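Local coordinates for aspartyl-tRNA synthetase 2 (Thermus thermophilus, PDB 1N9W), which charges both tRNA(Asp) and tRNA(Asn) with L-aspartate, activating the amino acid with ATP to Asp-AMP before transferring it to the tRNA acceptor end, at residues L19-W24 with L35-S40; R137-Q142 with E235-E240. All blocks are in the same frame, centred on the assembly; numbering follows the deposited sequence.

Contact 1 and contact 2 sit in the two working parts of this class II synthetase. Residues 19-24 and 35-40 pair within the N-terminal OB fold, the nucleic-acid-binding domain, where Trp24 lies close to Arg26 and Gln44, both sites of tRNA interaction. Residues 137-142 and 235-240 belong to two helices of the catalytic domain; the side chain of Leu237 is about 11 Å from Gly393, predicted to bind ATP. The centres of contact 1 and contact 2 are about 35 Å apart. The nearest atoms of contact 1 and contact 2 are about 16 Å apart. Both reach the second subunit of the homodimer: Phe21 packs edge-to-face on its Phe223, and Asp140, in segment 137-142, forms a salt bridge with its Arg133.

Contact 1 (L19-W24 with L35-S40); sequences LGFLHW and LLRDRS
The antiparallel hairpin of strands 15-28 and 31-38 in the OB fold contains a classic beta bulge, His23 and Trp24 together facing Leu35. His23 N gives a hydrogen bond to Leu35 O (2.7 Å), and Leu35 N gives one to Trp24 O. Phe21 and Arg37 form a regular hydrogen-bonded pair, Arg37 N to Phe21 O being 3.0 Å. Leu35 CB lies over one face of the Trp24 indole, 3.5 Å from the centroid of the five-membered ring in a CH-pi contact. Arg26, a tRNA-contacting residue, makes a cation-pi contact with the same side chain. An alanine in place of Trp24 would probably leave Leu35 CB without its aromatic cover and Arg26 without its cation-pi partner. On the Phe21 side, the guanidinium of Arg37 lies with one face against Phe21 CB, while NH2 forms a salt bridge with Glu56. The planes of the His23 ring and the Arg37 guanidinium are turned 80° to each other. Arg37 NH1 donates to His23 ND1 at 2.8 Å; ND1 lies in the plane of the guanidinium, whereas NH1 stands 18° out of the imidazole plane.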
loop_
_atom_site.group_PDB
_atom_site.type_symbol
_atom_site.label_atom_id
_atom_site.label_comp_id
_atom_site.label_asym_id
_atom_site.label_seq_id
_atom_site.Cartn_x
_atom_site.Cartn_y
_atom_site.Cartn_z
ATOM N N LEU B 19 3.196 9.393 26.957
ATOM C CA LEU B 19 2.063 8.475 26.807
ATOM C C LEU B 19 2.717 7.171 26.383
ATOM O O LEU B 19 3.585 7.170 25.511
ATOM C CB LEU B 19 1.082 8.942 25.723
ATOM C CG LEU B 19 0.365 10.281 25.994
ATOM C CD1 LEU B 19 -0.495 10.669 24.789
ATOM C CD2 LEU B 19 -0.489 10.150 27.256
ATOM N N GLY B 20 2.337 6.067 27.019
ATOM C CA GLY B 20 2.928 4.783 26.663
ATOM C C GLY B 20 2.438 3.653 27.545
ATOM O O GLY B 20 1.373 3.757 28.152
ATOM N N PHE B 21 3.204 2.569 27.606
ATOM C CA PHE B 21 2.840 1.410 28.423
ATOM C C PHE B 21 3.922 1.084 29.430
ATOM O O PHE B 21 5.110 1.224 29.139
ATOM C CB PHE B 21 2.621 0.168 27.556
ATOM C CG PHE B 21 1.572 0.339 26.505
ATOM C CD1 PHE B 21 1.880 0.937 25.284
ATOM C CD2 PHE B 21 0.265 -0.077 26.740
ATOM C CE1 PHE B 21 0.906 1.106 24.316
ATOM C CE2 PHE B 21 -0.717 0.093 25.773
ATOM C CZ PHE B 21 -0.403 0.686 24.558
ATOM N N LEU B 22 3.516 0.625 30.608
ATOM C CA LEU B 22 4.477 0.269 31.643
ATOM C C LEU B 22 5.262 -0.997 31.248
ATOM O O LEU B 22 4.754 -2.113 31.361
ATOM C CB LEU B 22 3.732 0.053 32.961
ATOM C CG LEU B 22 4.531 -0.264 34.233
ATOM C CD1 LEU B 22 5.556 0.830 34.525
ATOM C CD2 LEU B 22 3.541 -0.400 35.388
ATOM N N HIS B 23 6.499 -0.817 30.793
ATOM C CA HIS B 23 7.338 -1.943 30.381
ATOM C C HIS B 23 7.642 -2.811 31.615
ATOM O O HIS B 23 7.466 -4.023 31.574
ATOM C CB HIS B 23 8.632 -1.433 29.743
ATOM C CG HIS B 23 9.289 -2.420 28.831
ATOM N ND1 HIS B 23 8.751 -2.784 27.616
ATOM C CD2 HIS B 23 10.434 -3.131 28.965
ATOM C CE1 HIS B 23 9.534 -3.682 27.045
ATOM N NE2 HIS B 23 10.560 -3.910 27.843
ATOM N N TRP B 24 8.119 -2.186 32.692
ATOM C CA TRP B 24 8.370 -2.870 33.960
ATOM C C TRP B 24 8.401 -1.868 35.098
ATOM O O TRP B 24 8.390 -0.649 34.884
ATOM C CB TRP B 24 9.655 -3.736 33.975
ATOM C CG TRP B 24 10.949 -3.055 33.651
ATOM C CD1 TRP B 24 11.715 -3.265 32.541
ATOM C CD2 TRP B 24 11.634 -2.056 34.427
ATOM N NE1 TRP B 24 12.833 -2.463 32.571
ATOM C CE2 TRP B 24 12.809 -1.711 33.716
ATOM C CE3 TRP B 24 11.372 -1.425 35.647
ATOM C CZ2 TRP B 24 13.714 -0.753 34.185
ATOM C CZ3 TRP B 24 12.279 -0.470 36.114
ATOM C CH2 TRP B 24 13.435 -0.147 35.384
ATOM N N LEU B 35 9.600 1.854 33.823
ATOM C CA LEU B 35 10.196 1.920 32.512
ATOM C C LEU B 35 8.970 2.103 31.628
ATOM O O LEU B 35 8.104 1.232 31.601
ATOM C CB LEU B 35 10.899 0.609 32.181
ATOM C CG LEU B 35 11.929 0.789 31.086
ATOM C CD1 LEU B 35 13.171 1.455 31.674
ATOM C CD2 LEU B 35 12.277 -0.561 30.466
ATOM N N LEU B 36 8.868 3.243 30.953
ATOM C CA LEU B 36 7.724 3.517 30.088
ATOM C C LEU B 36 8.157 3.395 28.649
ATOM O O LEU B 36 9.211 3.913 28.281
ATOM C CB LEU B 36 7.181 4.938 30.329
ATOM C CG LEU B 36 5.958 5.391 29.514
ATOM C CD1 LEU B 36 5.164 6.463 30.288
ATOM C CD2 LEU B 36 6.391 5.923 28.148
ATOM N N ARG B 37 7.384 2.704 27.821
ATOM C CA ARG B 37 7.794 2.646 26.426
ATOM C C ARG B 37 6.709 3.106 25.479
ATOM O O ARG B 37 5.538 2.754 25.629
ATOM C CB ARG B 37 8.252 1.244 26.019
ATOM C CG ARG B 37 7.147 0.278 25.878
ATOM C CD ARG B 37 7.356 -0.847 24.863
ATOM N NE ARG B 37 5.982 -1.352 24.757
ATOM C CZ ARG B 37 5.439 -2.245 25.575
ATOM N NH1 ARG B 37 6.155 -2.819 26.543
ATOM N NH2 ARG B 37 4.132 -2.423 25.537
ATOM N N ASP B 38 7.097 3.927 24.515
ATOM C CA ASP B 38 6.125 4.356 23.542
ATOM C C ASP B 38 6.589 3.795 22.192
ATOM O O ASP B 38 7.498 2.959 22.162
ATOM C CB ASP B 38 5.901 5.899 23.565
ATOM C CG ASP B 38 7.158 6.708 23.307
ATOM O OD1 ASP B 38 8.068 6.189 22.629
ATOM O OD2 ASP B 38 7.213 7.890 23.743
ATOM N N ARG B 39 5.951 4.204 21.102
ATOM C CA ARG B 39 6.311 3.676 19.801
ATOM C C ARG B 39 7.740 3.990 19.394
ATOM O O ARG B 39 8.268 3.400 18.454
ATOM C CB ARG B 39 5.324 4.173 18.727
ATOM C CG ARG B 39 5.213 5.696 18.581
ATOM C CD ARG B 39 4.159 6.062 17.530
ATOM N NE ARG B 39 4.184 7.463 17.154
ATOM C CZ ARG B 39 3.537 8.429 17.792
ATOM N NH1 ARG B 39 2.797 8.148 18.854
ATOM N NH2 ARG B 39 3.636 9.679 17.366
ATOM N N SER B 40 8.381 4.905 20.115
ATOM C CA SER B 40 9.758 5.303 19.773
ATOM C C SER B 40 10.836 4.790 20.726
ATOM O O SER B 40 12.019 5.008 20.483
ATOM C CB SER B 40 9.869 6.827 19.683
ATOM O OG SER B 40 9.822 7.405 20.974
HETATM O O HOH W 1 5.484 9.798 25.034
#

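Contact 2 (R137-Q142 with E235-E240)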
loop_
_atom_site.group_PDB
_atom_site.type_symbol
_atom_site.label_atom_id
_atom_site.label_comp_id
_atom_site.label_asym_id
_atom_site.label_seq_id
_atom_site.Cartn_x
_atom_site.Cartn_y
_atom_site.Cartn_z
ATOM N N ARG B 137 7.673 4.681 -3.470
ATOM C CA ARG B 137 8.241 5.981 -3.808
ATOM C C ARG B 137 9.088 5.877 -5.074
ATOM O O ARG B 137 8.860 6.610 -6.033
ATOM C CB ARG B 137 9.114 6.512 -2.659
ATOM C CG ARG B 137 9.386 8.022 -2.713
ATOM C CD ARG B 137 10.607 8.461 -1.890
ATOM N NE ARG B 137 10.496 8.279 -0.438
ATOM C CZ ARG B 137 9.587 8.861 0.345
ATOM N NH1 ARG B 137 8.678 9.672 -0.175
ATOM N NH2 ARG B 137 9.603 8.656 1.657
ATOM N N TYR B 138 10.057 4.966 -5.079
ATOM C CA TYR B 138 10.922 4.817 -6.243
ATOM C C TYR B 138 10.118 4.601 -7.515
ATOM O O TYR B 138 10.342 5.276 -8.511
ATOM C CB TYR B 138 11.902 3.648 -6.071
ATOM C CG TYR B 138 12.733 3.415 -7.317
ATOM C CD1 TYR B 138 13.806 4.255 -7.636
ATOM C CD2 TYR B 138 12.380 2.420 -8.233
ATOM C CE1 TYR B 138 14.495 4.118 -8.845
ATOM C CE2 TYR B 138 13.058 2.276 -9.443
ATOM C CZ TYR B 138 14.115 3.132 -9.739
ATOM O OH TYR B 138 14.768 3.015 -10.939
ATOM N N LEU B 139 9.177 3.665 -7.477
ATOM C CA LEU B 139 8.361 3.381 -8.650
ATOM C C LEU B 139 7.445 4.552 -9.030
ATOM O O LEU B 139 7.284 4.848 -10.219
ATOM C CB LEU B 139 7.552 2.095 -8.430
ATOM C CG LEU B 139 8.415 0.817 -8.293
ATOM C CD1 LEU B 139 7.556 -0.344 -7.802
ATOM C CD2 LEU B 139 9.083 0.475 -9.643
ATOM N N ASP B 140 6.842 5.219 -8.044
ATOM C CA ASP B 140 5.980 6.376 -8.339
ATOM C C ASP B 140 6.792 7.449 -9.074
ATOM O O ASP B 140 6.294 8.075 -10.001
ATOM C CB ASP B 140 5.402 7.007 -7.056
ATOM C CG ASP B 140 4.216 6.229 -6.477
ATOM O OD1 ASP B 140 3.610 5.399 -7.200
ATOM O OD2 ASP B 140 3.880 6.473 -5.290
ATOM N N ARG B 141 8.034 7.669 -8.642
ATOM C CA ARG B 141 8.880 8.669 -9.283
ATOM C C ARG B 141 9.255 8.284 -10.721
ATOM O O ARG B 141 9.636 9.149 -11.511
ATOM C CB ARG B 141 10.139 8.918 -8.453
ATOM C CG ARG B 141 10.987 10.091 -8.938
ATOM C CD ARG B 141 11.897 10.590 -7.827
ATOM N NE ARG B 141 12.582 9.463 -7.210
ATOM C CZ ARG B 141 12.597 9.205 -5.905
ATOM N NH1 ARG B 141 11.966 10.000 -5.047
ATOM N NH2 ARG B 141 13.232 8.130 -5.462
ATOM N N GLN B 142 9.149 6.994 -11.053
ATOM C CA GLN B 142 9.427 6.508 -12.409
ATOM C C GLN B 142 8.101 6.382 -13.174
ATOM O O GLN B 142 7.999 5.636 -14.152
ATOM C CB GLN B 142 10.106 5.132 -12.395
ATOM C CG GLN B 142 11.445 5.048 -11.674
ATOM C CD GLN B 142 12.426 6.106 -12.138
ATOM O OE1 GLN B 142 12.622 6.307 -13.336
ATOM N NE2 GLN B 142 13.058 6.781 -11.185
ATOM N N GLU B 235 17.441 -3.405 -9.085
ATOM C CA GLU B 235 18.642 -2.983 -8.360
ATOM C C GLU B 235 18.459 -1.589 -7.793
ATOM O O GLU B 235 18.756 -1.335 -6.626
ATOM C CB GLU B 235 19.866 -2.989 -9.289
ATOM C CG GLU B 235 20.580 -4.334 -9.375
ATOM C CD GLU B 235 21.790 -4.304 -10.324
ATOM O OE1 GLU B 235 22.597 -3.350 -10.252
ATOM O OE2 GLU B 235 21.936 -5.244 -11.121
ATOM N N ALA B 236 17.976 -0.683 -8.634
ATOM C CA ALA B 236 17.755 0.697 -8.220
ATOM C C ALA B 236 16.619 0.731 -7.195
ATOM O O ALA B 236 16.687 1.468 -6.213
ATOM C CB ALA B 236 17.411 1.557 -9.440
ATOM N N LEU B 237 15.589 -0.080 -7.436
ATOM C CA LEU B 237 14.439 -0.182 -6.547
ATOM C C LEU B 237 14.904 -0.592 -5.149
ATOM O O LEU B 237 14.559 0.049 -4.158
ATOM C CB LEU B 237 13.449 -1.220 -7.087
ATOM C CG LEU B 237 12.241 -1.612 -6.225
ATOM C CD1 LEU B 237 11.314 -0.421 -6.058
ATOM C CD2 LEU B 237 11.505 -2.777 -6.886
ATOM N N LEU B 238 15.698 -1.658 -5.080
ATOM C CA LEU B 238 16.219 -2.161 -3.812
ATOM C C LEU B 238 17.062 -1.140 -3.076
ATOM O O LEU B 238 16.960 -1.006 -1.853
ATOM C CB LEU B 238 17.055 -3.417 -4.039
ATOM C CG LEU B 238 16.256 -4.693 -4.295
ATOM C CD1 LEU B 238 17.138 -5.718 -4.975
ATOM C CD2 LEU B 238 15.702 -5.212 -2.980
ATOM N N ALA B 239 17.903 -0.424 -3.814
ATOM C CA ALA B 239 18.768 0.587 -3.209
ATOM C C ALA B 239 17.911 1.623 -2.501
ATOM O O ALA B 239 18.228 2.059 -1.395
ATOM C CB ALA B 239 19.629 1.261 -4.292
ATOM N N GLU B 240 16.823 2.017 -3.149
ATOM C CA GLU B 240 15.908 2.994 -2.568
ATOM C C GLU B 240 15.260 2.415 -1.305
ATOM O O GLU B 240 15.261 3.050 -0.253
ATOM C CB GLU B 240 14.829 3.354 -3.591
ATOM C CG GLU B 240 13.777 4.339 -3.095
ATOM C CD GLU B 240 13.954 5.719 -3.682
ATOM O OE1 GLU B 240 14.567 5.825 -4.771
ATOM O OE2 GLU B 240 13.467 6.703 -3.071
#
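The ring of Tyr138 presents one face to helix 227-248, with Leu237 CA 4.1 Å from its centroid, displaced toward the rim in a CH-pi contact, and the backbone carbonyl carbon of Ala236 over its centre. Gln142 CG lies against the opposite face, also toward the rim, so the ring is held between its own segment and the neighbouring helix. At the edge, Glu240 OE1 comes to 3.4 Å from Tyr138 CD1, near the ring plane. The CA-CB bond of Tyr138 points toward helix 227-248, and chi1 (176°) sets CG anti to the backbone N. At the far end of the side chain, Tyr138 OH comes 3.4 Å from Ala236 CB.

This is helix-helix packing in the class II catalytic domain: helix 119-141 meets helix 227-248 with local axes 9.7 Å apart and N-to-C directions at 130°. Leu237 CD1 touches both Tyr138 CD2 and Leu139 CG, the latter at 3.9 Å. Leu237 also packs on Phe390 and Ile392 of strand 387-393, so the same leucine also faces the central sheet.

The polar side of the interface is carried by Glu240. Its carboxylate meets the edge of the Arg141 guanidinium in a salt bridge, both oxygens, Glu240 OE1 and OE2, being 2.8 Å from Arg141 NH2; the hydrogen bond goes to OE2 on its syn side. Arg137 adds a second positive charge nearby, its CD 3.6 Å from Glu240 OE2 but its NE too distant for a salt bridge.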